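Local coordinates for protein tudor (Drosophila melanogaster, PDB 3NTK) that recognises the Piwi protein Aubergine in a methylarginine-dependent way through its last extended Tudor domain and is required for primordial germ cell formation, at residues C78-I83 with Q92-L97; Q68-L73 with G86-T91; Q127-T132 with K160-K165; T32-D37 with E99-P104. All coordinates share one frame; numbering follows the deposited sequence.

In the fold
Interactions 1 and 2 share the four-stranded antiparallel Tudor sheet, whose first and last strands also pair; their centres are 7 Å apart. Both use strand 87-95, and strand 78-82 runs between the strands joined in interaction 2; a probable hydrogen bond of 2.8 Å from Arg70 N to Glu79 O ties the two together. Interaction 4, with its centre 14 Å from that of interaction 1, sets helix 25-38 against helix 99-102 and meets interaction 1 through Leu97, whose CD2 packs on Ala102 CB at 3.6 Å. Interaction 3 belongs to the OB-fold half at the other side of the chain's centre, 29 to 34 Å from the other three, centre to centre, and touches none of them.

Interaction 1. Residues C78-I83 with Q92-L97; sequences CEVHFI and QQFRQL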
# COMPACT_ATOMS: atom_id res chain seq x y z
N CYS A 78 14.99 -9.03 -8.02
CA CYS A 78 14.71 -8.74 -6.62
C CYS A 78 13.21 -8.68 -6.40
O CYS A 78 12.46 -8.27 -7.28
CB CYS A 78 15.29 -7.38 -6.20
SG CYS A 78 17.06 -7.27 -5.98
N GLU A 79 12.78 -9.10 -5.21
CA GLU A 79 11.38 -9.01 -4.87
C GLU A 79 11.33 -7.66 -4.15
O GLU A 79 12.07 -7.44 -3.20
CB GLU A 79 10.95 -10.11 -3.90
CG GLU A 79 9.45 -10.12 -3.66
CD GLU A 79 9.06 -10.84 -2.38
OE1 GLU A 79 9.49 -12.00 -2.19
OE2 GLU A 79 8.32 -10.25 -1.57
N VAL A 80 10.48 -6.76 -4.62
CA VAL A 80 10.39 -5.45 -4.00
C VAL A 80 8.99 -5.16 -3.50
O VAL A 80 8.02 -5.81 -3.90
CB VAL A 80 10.80 -4.33 -4.97
CG1 VAL A 80 12.20 -4.60 -5.52
CG2 VAL A 80 9.79 -4.22 -6.11
N HIS A 81 8.90 -4.18 -2.62
CA HIS A 81 7.62 -3.74 -2.08
C HIS A 81 7.48 -2.28 -2.47
O HIS A 81 8.33 -1.45 -2.12
CB HIS A 81 7.61 -3.86 -0.56
CG HIS A 81 6.32 -3.43 0.06
ND1 HIS A 81 6.14 -2.19 0.64
CD2 HIS A 81 5.13 -4.07 0.16
CE1 HIS A 81 4.90 -2.08 1.06
NE2 HIS A 81 4.26 -3.21 0.78
N PHE A 82 6.43 -1.96 -3.22
CA PHE A 82 6.19 -0.58 -3.64
C PHE A 82 5.52 0.13 -2.48
O PHE A 82 4.32 0.02 -2.26
CB PHE A 82 5.34 -0.58 -4.91
CG PHE A 82 6.04 -1.20 -6.09
CD1 PHE A 82 7.15 -0.58 -6.65
CD2 PHE A 82 5.61 -2.41 -6.62
CE1 PHE A 82 7.83 -1.16 -7.73
CE2 PHE A 82 6.28 -3.00 -7.69
CZ PHE A 82 7.39 -2.37 -8.25
N ILE A 83 6.33 0.86 -1.73
CA ILE A 83 5.86 1.54 -0.52
C ILE A 83 4.67 2.48 -0.64
O ILE A 83 3.95 2.68 0.33
CB ILE A 83 7.01 2.30 0.16
CG1 ILE A 83 7.51 3.43 -0.74
CG2 ILE A 83 8.14 1.32 0.50
CD1 ILE A 83 8.50 4.35 -0.03
N GLN A 92 13.64 -6.44 -12.36
CA GLN A 92 15.07 -6.42 -12.66
C GLN A 92 15.53 -5.00 -12.95
O GLN A 92 16.72 -4.75 -13.14
CB GLN A 92 15.37 -7.27 -13.90
CG GLN A 92 15.10 -8.75 -13.75
CD GLN A 92 15.50 -9.53 -14.98
OE1 GLN A 92 15.01 -9.27 -16.08
NE2 GLN A 92 16.41 -10.49 -14.81
N GLN A 93 14.59 -4.06 -12.98
CA GLN A 93 14.92 -2.67 -13.29
C GLN A 93 14.92 -1.77 -12.07
O GLN A 93 13.87 -1.52 -11.48
CB GLN A 93 13.95 -2.13 -14.34
CG GLN A 93 13.87 -2.98 -15.61
CD GLN A 93 15.24 -3.20 -16.26
OE1 GLN A 93 16.08 -2.30 -16.28
NE2 GLN A 93 15.45 -4.40 -16.79
N PHE A 94 16.10 -1.29 -11.69
CA PHE A 94 16.23 -0.42 -10.53
C PHE A 94 17.02 0.83 -10.86
O PHE A 94 18.04 0.78 -11.56
CB PHE A 94 16.95 -1.14 -9.38
CG PHE A 94 16.47 -2.54 -9.14
CD1 PHE A 94 17.02 -3.61 -9.84
CD2 PHE A 94 15.45 -2.78 -8.24
CE1 PHE A 94 16.57 -4.91 -9.63
CE2 PHE A 94 14.98 -4.08 -8.02
CZ PHE A 94 15.54 -5.14 -8.72
N ARG A 95 16.55 1.96 -10.34
CA ARG A 95 17.24 3.21 -10.54
C ARG A 95 17.40 3.87 -9.19
O ARG A 95 16.67 3.57 -8.24
CB ARG A 95 16.46 4.10 -11.51
CG ARG A 95 16.31 3.41 -12.87
CD ARG A 95 15.68 4.29 -13.92
NE ARG A 95 15.53 3.56 -15.17
CZ ARG A 95 14.95 4.04 -16.26
NH1 ARG A 95 14.45 5.27 -16.26
NH2 ARG A 95 14.84 3.28 -17.34
N GLN A 96 18.36 4.78 -9.09
CA GLN A 96 18.61 5.44 -7.82
C GLN A 96 17.54 6.46 -7.44
O GLN A 96 17.05 7.22 -8.27
CB GLN A 96 19.99 6.10 -7.85
CG GLN A 96 21.10 5.06 -7.83
CD GLN A 96 22.46 5.67 -7.64
OE1 GLN A 96 22.63 6.59 -6.84
NE2 GLN A 96 23.46 5.14 -8.35
N LEU A 97 17.16 6.44 -6.16
CA LEU A 97 16.15 7.36 -5.66
C LEU A 97 16.86 8.58 -5.06
O LEU A 97 17.65 8.45 -4.13
CB LEU A 97 15.31 6.68 -4.58
CG LEU A 97 14.23 7.50 -3.86
CD1 LEU A 97 13.12 7.88 -4.84
CD2 LEU A 97 13.66 6.67 -2.71
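Phe94 meets Cys78 and Val80 with the outer end of its ring. Its CZ lies 3.4 Å from Cys78 CB, an approach oblique to the ring, and its CE2 lies 3.8 Å from Val80 CG1, which sits at the ring edge close to the plane. The thiol takes part as well: Cys78 SG is 4.7 Å from the centroid of the Phe94 ring and 45° off its normal, an oblique sulfur-aromatic contact. Cys78 SG stands anti to its carbonyl carbon (chi1 -74°), which brings it to 3.8 Å from Phe94 CZ.

Cys78 and Val80 are two residues apart on strand 78-82, hence on one side of it, and both point toward Phe94. The hairpin with strand 87-95 holds them in place, since Cys78 pairs by backbone bonds with Thr91 and Val80 with Ala89. Further out, Leu48 packs on Cys78, and Cys54 of strand 53-58 touches Phe94, placing the ring inside the Tudor sheet. Val80 CG2 lies 3.7 Å above one face of the Phe82 ring. All three touching residues are buried, and the contact rests on carbon and polarisable sulfur, which points to dispersion and hydrophobic burial as its source of stability.

Interaction 2. Residues Q68-L73 with G86-T91; sequences QIRKVL and GNNAVT
The Arg70 guanidinium and the Asn88 carboxamide meet with their planes 55° apart, so they are not stacked. Arg70 NH1 comes within 3.6 Å of Asn88 ND2, obliquely to the guanidinium, while Gln68 OE1 lies at the guanidinium edge, in its plane. Both nitrogens are donors, and the pair is therefore a van der Waals approach. Asn88 ND2 spends its bonding on Glu79 OE2, the carboxylate of the strand in between. The Arg70 chain bends at chi2 (-62°), folding its end over toward Asn88, and its CG is 4.1 Å from the same ND2.

Strands 63-72 and 87-95 flank strand 78-82 in the antiparallel Tudor sheet and so run the same way, their touching parts 17° apart. The CA atoms of Arg70 and Asn88 are 8.8 Å apart, and side chains have to reach over the central strand to meet. Arg70 and Lys71 both face Glu79, forming a classic beta bulge; the side chain of His81 also touches both Arg70 and Asn88.

Where strand 63-72 gives way to the turn, the contact becomes apolar. Leu73 CD1 packs at 3.9 Å on Val90 CG1, the two side chains crossing at about a right angle, and Val90 also rests on Lys77 of the intervening turn.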
# COMPACT_ATOMS: atom_id res chain seq x y z
N GLN A 68 11.21 -0.77 -1.90
CA GLN A 68 12.15 -1.28 -0.91
C GLN A 68 12.40 -2.74 -1.26
O GLN A 68 11.47 -3.52 -1.43
CB GLN A 68 11.59 -1.18 0.51
CG GLN A 68 12.53 -1.78 1.54
CD GLN A 68 12.07 -1.58 2.97
OE1 GLN A 68 10.93 -1.88 3.31
NE2 GLN A 68 12.97 -1.08 3.82
N ILE A 69 13.67 -3.10 -1.37
CA ILE A 69 14.03 -4.47 -1.69
C ILE A 69 13.75 -5.39 -0.51
O ILE A 69 14.16 -5.11 0.62
CB ILE A 69 15.52 -4.55 -2.07
CG1 ILE A 69 15.76 -3.70 -3.32
CG2 ILE A 69 15.92 -6.01 -2.30
CD1 ILE A 69 17.21 -3.70 -3.80
N ARG A 70 13.03 -6.47 -0.77
CA ARG A 70 12.67 -7.43 0.27
C ARG A 70 13.51 -8.70 0.20
O ARG A 70 13.86 -9.28 1.22
CB ARG A 70 11.19 -7.78 0.17
CG ARG A 70 10.26 -6.65 0.58
CD ARG A 70 10.48 -6.29 2.05
NE ARG A 70 9.62 -5.20 2.50
CZ ARG A 70 8.29 -5.28 2.58
NH1 ARG A 70 7.67 -6.40 2.22
NH2 ARG A 70 7.59 -4.24 3.01
N LYS A 71 13.84 -9.11 -1.02
CA LYS A 71 14.64 -10.31 -1.24
C LYS A 71 15.48 -10.17 -2.50
O LYS A 71 14.98 -9.72 -3.53
CB LYS A 71 13.75 -11.54 -1.40
CG LYS A 71 12.92 -11.92 -0.19
CD LYS A 71 12.10 -13.17 -0.47
CE LYS A 71 13.01 -14.35 -0.82
NZ LYS A 71 12.25 -15.58 -1.20
N VAL A 72 16.75 -10.55 -2.42
CA VAL A 72 17.63 -10.49 -3.58
C VAL A 72 17.66 -11.89 -4.19
O VAL A 72 18.07 -12.85 -3.55
CB VAL A 72 19.06 -10.08 -3.18
CG1 VAL A 72 19.98 -10.14 -4.40
CG2 VAL A 72 19.06 -8.67 -2.60
N LEU A 73 17.19 -11.99 -5.44
CA LEU A 73 17.14 -13.27 -6.14
C LEU A 73 18.27 -13.37 -7.16
O LEU A 73 19.16 -12.53 -7.20
CB LEU A 73 15.79 -13.41 -6.85
CG LEU A 73 14.54 -13.16 -6.00
CD1 LEU A 73 13.32 -13.16 -6.90
CD2 LEU A 73 14.42 -14.23 -4.93
N GLY A 86 1.56 -0.41 -1.71
CA GLY A 86 1.36 -1.63 -0.96
C GLY A 86 1.47 -3.00 -1.62
O GLY A 86 1.15 -4.00 -0.98
N ASN A 87 1.93 -3.05 -2.86
CA ASN A 87 2.06 -4.32 -3.57
C ASN A 87 3.51 -4.77 -3.74
O ASN A 87 4.43 -3.95 -3.76
CB ASN A 87 1.37 -4.24 -4.94
CG ASN A 87 2.08 -3.30 -5.89
OD1 ASN A 87 2.34 -2.14 -5.57
ND2 ASN A 87 2.40 -3.79 -7.09
N ASN A 88 3.71 -6.08 -3.87
CA ASN A 88 5.04 -6.64 -4.06
C ASN A 88 5.15 -7.24 -5.45
O ASN A 88 4.16 -7.71 -6.02
CB ASN A 88 5.33 -7.72 -3.02
CG ASN A 88 5.51 -7.15 -1.63
OD1 ASN A 88 4.70 -6.36 -1.17
ND2 ASN A 88 6.57 -7.56 -0.95
N ALA A 89 6.35 -7.23 -6.01
CA ALA A 89 6.58 -7.78 -7.33
C ALA A 89 8.06 -8.04 -7.54
O ALA A 89 8.90 -7.43 -6.88
CB ALA A 89 6.07 -6.82 -8.39
N VAL A 90 8.36 -8.96 -8.45
CA VAL A 90 9.74 -9.29 -8.77
C VAL A 90 10.09 -8.44 -9.98
O VAL A 90 9.33 -8.38 -10.95
CB VAL A 90 9.89 -10.78 -9.15
CG1 VAL A 90 11.32 -11.07 -9.57
CG2 VAL A 90 9.49 -11.66 -7.97
N THR A 91 11.24 -7.77 -9.93
CA THR A 91 11.66 -6.92 -11.03
C THR A 91 13.18 -6.96 -11.23
O THR A 91 13.90 -7.47 -10.38
CB THR A 91 11.23 -5.45 -10.80
OG1 THR A 91 11.61 -4.65 -11.93
CG2 THR A 91 11.89 -4.89 -9.54

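Interaction 3. Residues Q127-T132 with K160-K165; sequences QSFIDT and KNISEK
Phe129, with 58 Å² covered by the contact, is the residue round which Ile162 and Lys165 gather. Its CG is anti to the backbone N (chi1 -178°), sending the ring out from helix 120-131 toward the chain end. Ile162 comes from the opposite direction and places CD1 3.7 Å from Phe129 CE1, obliquely to the ring. Lys165 approaches from the same side of the ring plane, but near CE2 and CZ: its carbonyl O is 3.7 Å from Phe129 CE2, and its CB is 4.2 Å from Phe129 CZ. Bends at chi2 and chi3 then lead the rest of the lysine chain away.

The two partners stand one turn apart in the short, weakly bonded helix 162-165, where Lys165 N bonds to Ile162 O at 2.9 Å. Tyr157 of strand 151-157 meets the Phe129 ring edge-to-face, Arg133 makes a cation-pi contact with it, and Phe138 also touches it. Helix 120-131 is thus joined to the C-terminal tail in the OB-fold half, where the disulfide Cys121-Cys169 joins the start of that helix covalently to the last residue of the chain. Across the contact the ring finds mostly aliphatic carbon, which implies hydrophobic burial, with the Arg133 cation probably adding an electrostatic term.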
# COMPACT_ATOMS: atom_id res chain seq x y z
N GLN A 127 -13.53 -10.42 1.34
CA GLN A 127 -12.66 -10.52 0.16
C GLN A 127 -13.41 -10.12 -1.11
O GLN A 127 -12.96 -9.25 -1.86
CB GLN A 127 -12.12 -11.94 0.01
CG GLN A 127 -11.09 -12.09 -1.09
CD GLN A 127 -9.74 -11.52 -0.70
OE1 GLN A 127 -8.88 -11.29 -1.55
NE2 GLN A 127 -9.54 -11.30 0.59
N SER A 128 -14.55 -10.76 -1.35
CA SER A 128 -15.35 -10.48 -2.54
C SER A 128 -16.03 -9.11 -2.49
O SER A 128 -16.26 -8.48 -3.53
CB SER A 128 -16.41 -11.57 -2.73
OG SER A 128 -17.35 -11.58 -1.67
N PHE A 129 -16.34 -8.64 -1.30
CA PHE A 129 -16.98 -7.34 -1.15
C PHE A 129 -15.99 -6.24 -1.56
O PHE A 129 -16.34 -5.30 -2.26
CB PHE A 129 -17.43 -7.14 0.31
CG PHE A 129 -18.14 -5.84 0.56
CD1 PHE A 129 -17.42 -4.68 0.84
CD2 PHE A 129 -19.53 -5.78 0.53
CE1 PHE A 129 -18.08 -3.48 1.08
CE2 PHE A 129 -20.20 -4.58 0.77
CZ PHE A 129 -19.47 -3.43 1.04
N ILE A 130 -14.74 -6.40 -1.12
CA ILE A 130 -13.69 -5.44 -1.42
C ILE A 130 -13.25 -5.50 -2.88
O ILE A 130 -13.06 -4.47 -3.52
CB ILE A 130 -12.44 -5.68 -0.53
CG1 ILE A 130 -12.82 -5.58 0.95
CG2 ILE A 130 -11.35 -4.68 -0.88
CD1 ILE A 130 -13.36 -4.23 1.36
N ASP A 131 -13.09 -6.71 -3.41
CA ASP A 131 -12.66 -6.90 -4.79
C ASP A 131 -13.61 -6.22 -5.77
O ASP A 131 -13.19 -5.80 -6.85
CB ASP A 131 -12.56 -8.39 -5.14
CG ASP A 131 -11.41 -9.08 -4.43
OD1 ASP A 131 -10.30 -8.50 -4.38
OD2 ASP A 131 -11.61 -10.21 -3.93
N THR A 132 -14.87 -6.10 -5.39
CA THR A 132 -15.89 -5.49 -6.24
C THR A 132 -15.87 -3.96 -6.15
O THR A 132 -16.39 -3.28 -7.03
CB THR A 132 -17.29 -5.99 -5.84
OG1 THR A 132 -17.37 -7.40 -6.03
CG2 THR A 132 -18.37 -5.31 -6.68
N LYS A 160 -20.61 3.56 7.66
CA LYS A 160 -21.29 2.58 8.50
C LYS A 160 -20.35 1.40 8.76
O LYS A 160 -19.56 1.04 7.88
CB LYS A 160 -22.56 2.06 7.81
CG LYS A 160 -23.58 3.14 7.49
CD LYS A 160 -24.09 3.81 8.74
CE LYS A 160 -24.97 5.01 8.40
NZ LYS A 160 -24.19 6.03 7.64
N ASN A 161 -20.42 0.81 9.95
CA ASN A 161 -19.57 -0.33 10.27
C ASN A 161 -19.70 -1.35 9.14
O ASN A 161 -20.82 -1.71 8.75
CB ASN A 161 -19.98 -0.96 11.60
CG ASN A 161 -19.39 -0.23 12.80
OD1 ASN A 161 -18.17 -0.21 12.98
ND2 ASN A 161 -20.25 0.37 13.61
N ILE A 162 -18.57 -1.80 8.62
CA ILE A 162 -18.55 -2.75 7.51
C ILE A 162 -19.50 -3.94 7.69
O ILE A 162 -20.17 -4.35 6.74
CB ILE A 162 -17.10 -3.26 7.25
CG1 ILE A 162 -17.06 -4.09 5.97
CG2 ILE A 162 -16.61 -4.05 8.44
CD1 ILE A 162 -17.35 -3.29 4.72
N SER A 163 -19.56 -4.49 8.90
CA SER A 163 -20.42 -5.63 9.18
C SER A 163 -21.88 -5.35 8.82
O SER A 163 -22.64 -6.26 8.48
CB SER A 163 -20.32 -6.02 10.65
OG SER A 163 -21.17 -7.11 10.96
N GLU A 164 -22.28 -4.08 8.90
CA GLU A 164 -23.65 -3.70 8.58
C GLU A 164 -23.90 -3.71 7.07
O GLU A 164 -25.01 -3.98 6.63
CB GLU A 164 -23.97 -2.31 9.13
CG GLU A 164 -25.39 -1.86 8.84
CD GLU A 164 -25.66 -0.44 9.30
OE1 GLU A 164 -25.40 -0.14 10.49
OE2 GLU A 164 -26.13 0.38 8.48
N LYS A 165 -22.86 -3.42 6.29
CA LYS A 165 -23.00 -3.39 4.84
C LYS A 165 -22.85 -4.77 4.20
O LYS A 165 -23.11 -4.94 3.01
CB LYS A 165 -21.97 -2.42 4.23
CG LYS A 165 -21.92 -1.08 4.94
CD LYS A 165 -23.25 -0.35 4.92
CE LYS A 165 -23.59 0.17 3.54
NZ LYS A 165 -24.74 1.10 3.58

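Interaction 4. Residues T32-D37 with E99-P104; sequences TDKLLD and EELAKP
Leu101 divides its two methyls between Lys34 (CD2) and Leu35 (CD1), joining helix 99-102, just after the last strand of the Tudor sheet, to the long helix 25-38. In the extended Tudor domain that long helix lies between the first strands of the OB-fold half and the Tudor sheet, so the contact packs it against the Tudor part.

The polar element is peripheral. The carbonyl oxygens of Leu101 and Pro104 are both hydrogen-bonded by Arg66 NH1, which ties this part of the chain to Arg66 of strand 63-72. Lys34 NZ and Glu100 OE1 carry opposite charges but stand 6.1 Å apart, too far for a salt bridge; any attraction between them is probably weak.

The apolar contacts do most of the work. Leu101 has 71 Å² covered by helix 25-38, more than any other residue here. Its CD1 reaches Leu35 CD2 at 3.7 Å, and the two side chains lie alongside, running in opposite senses. Met31, one turn before Leu35, touches Leu101 as well, and Leu97 packs on Leu35, continuing the apolar patch toward the sheet. Lys34 joins this group through the aliphatic part of its chain, which is extended at chi2 (-175°) and laid across the leucine. Leu101 CD2 rests 3.8 Å from Lys34 CD and 4.1 Å from Lys34 CB.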
# COMPACT_ATOMS: atom_id res chain seq x y z
N THR A 32 4.50 11.21 -7.37
CA THR A 32 4.36 10.56 -8.66
C THR A 32 4.80 11.48 -9.80
O THR A 32 5.48 11.03 -10.73
CB THR A 32 2.90 10.12 -8.87
OG1 THR A 32 2.56 9.18 -7.84
CG2 THR A 32 2.72 9.46 -10.23
N ASP A 33 4.42 12.75 -9.74
CA ASP A 33 4.81 13.71 -10.77
C ASP A 33 6.33 13.90 -10.79
O ASP A 33 6.95 13.88 -11.86
CB ASP A 33 4.13 15.06 -10.54
CG ASP A 33 2.63 15.03 -10.83
OD1 ASP A 33 2.24 14.56 -11.92
OD2 ASP A 33 1.85 15.48 -9.96
N LYS A 34 6.93 14.09 -9.61
CA LYS A 34 8.37 14.28 -9.51
C LYS A 34 9.16 13.08 -10.02
O LYS A 34 10.21 13.24 -10.64
CB LYS A 34 8.77 14.58 -8.06
CG LYS A 34 8.29 15.92 -7.54
CD LYS A 34 8.83 16.19 -6.14
CE LYS A 34 8.27 17.49 -5.58
NZ LYS A 34 8.56 18.65 -6.47
N LEU A 35 8.66 11.89 -9.75
CA LEU A 35 9.33 10.67 -10.20
C LEU A 35 9.26 10.56 -11.71
O LEU A 35 10.22 10.16 -12.36
CB LEU A 35 8.69 9.43 -9.57
CG LEU A 35 9.06 9.11 -8.12
CD1 LEU A 35 8.34 7.84 -7.69
CD2 LEU A 35 10.56 8.94 -7.99
N LEU A 36 8.11 10.93 -12.26
CA LEU A 36 7.90 10.85 -13.70
C LEU A 36 8.79 11.85 -14.44
O LEU A 36 9.28 11.56 -15.53
CB LEU A 36 6.43 11.13 -14.03
CG LEU A 36 6.05 10.98 -15.51
CD1 LEU A 36 6.17 9.51 -15.92
CD2 LEU A 36 4.63 11.48 -15.73
N ASP A 37 9.00 13.01 -13.84
CA ASP A 37 9.82 14.04 -14.46
C ASP A 37 11.31 13.68 -14.46
O ASP A 37 12.03 13.97 -15.41
CB ASP A 37 9.61 15.37 -13.75
CG ASP A 37 9.83 16.57 -14.66
OD1 ASP A 37 10.91 16.65 -15.29
OD2 ASP A 37 8.93 17.43 -14.74
N GLU A 99 17.91 11.56 -2.81
CA GLU A 99 17.73 11.67 -1.36
C GLU A 99 16.47 12.45 -0.99
O GLU A 99 15.77 12.08 -0.05
CB GLU A 99 18.94 12.35 -0.71
CG GLU A 99 20.18 11.46 -0.56
CD GLU A 99 20.93 11.25 -1.86
OE1 GLU A 99 20.62 11.95 -2.85
OE2 GLU A 99 21.84 10.40 -1.90
N GLU A 100 16.19 13.51 -1.73
CA GLU A 100 15.01 14.33 -1.49
C GLU A 100 13.70 13.56 -1.65
O GLU A 100 12.71 13.86 -0.98
CB GLU A 100 15.02 15.54 -2.44
CG GLU A 100 13.77 16.39 -2.41
CD GLU A 100 13.85 17.56 -3.38
OE1 GLU A 100 14.17 17.33 -4.57
OE2 GLU A 100 13.59 18.71 -2.95
N LEU A 101 13.69 12.58 -2.55
CA LEU A 101 12.49 11.79 -2.78
C LEU A 101 12.37 10.59 -1.86
O LEU A 101 11.35 9.88 -1.88
CB LEU A 101 12.41 11.35 -4.25
CG LEU A 101 12.23 12.52 -5.23
CD1 LEU A 101 12.07 12.00 -6.66
CD2 LEU A 101 11.01 13.34 -4.82
N ALA A 102 13.40 10.35 -1.06
CA ALA A 102 13.38 9.25 -0.10
C ALA A 102 12.90 9.76 1.26
O ALA A 102 12.55 8.97 2.14
CB ALA A 102 14.76 8.64 0.03
N LYS A 103 12.88 11.08 1.42
CA LYS A 103 12.47 11.68 2.69
C LYS A 103 10.99 11.50 3.04
O LYS A 103 10.65 11.22 4.19
CB LYS A 103 12.80 13.18 2.72
CG LYS A 103 14.29 13.49 2.67
CD LYS A 103 14.54 14.98 2.83
CE LYS A 103 16.01 15.31 2.64
NZ LYS A 103 16.88 14.53 3.56
N PRO A 104 10.08 11.67 2.06
CA PRO A 104 8.66 11.50 2.37
C PRO A 104 8.33 10.10 2.85
O PRO A 104 8.91 9.11 2.38
CB PRO A 104 7.97 11.84 1.05
CG PRO A 104 8.90 12.85 0.44
CD PRO A 104 10.25 12.23 0.70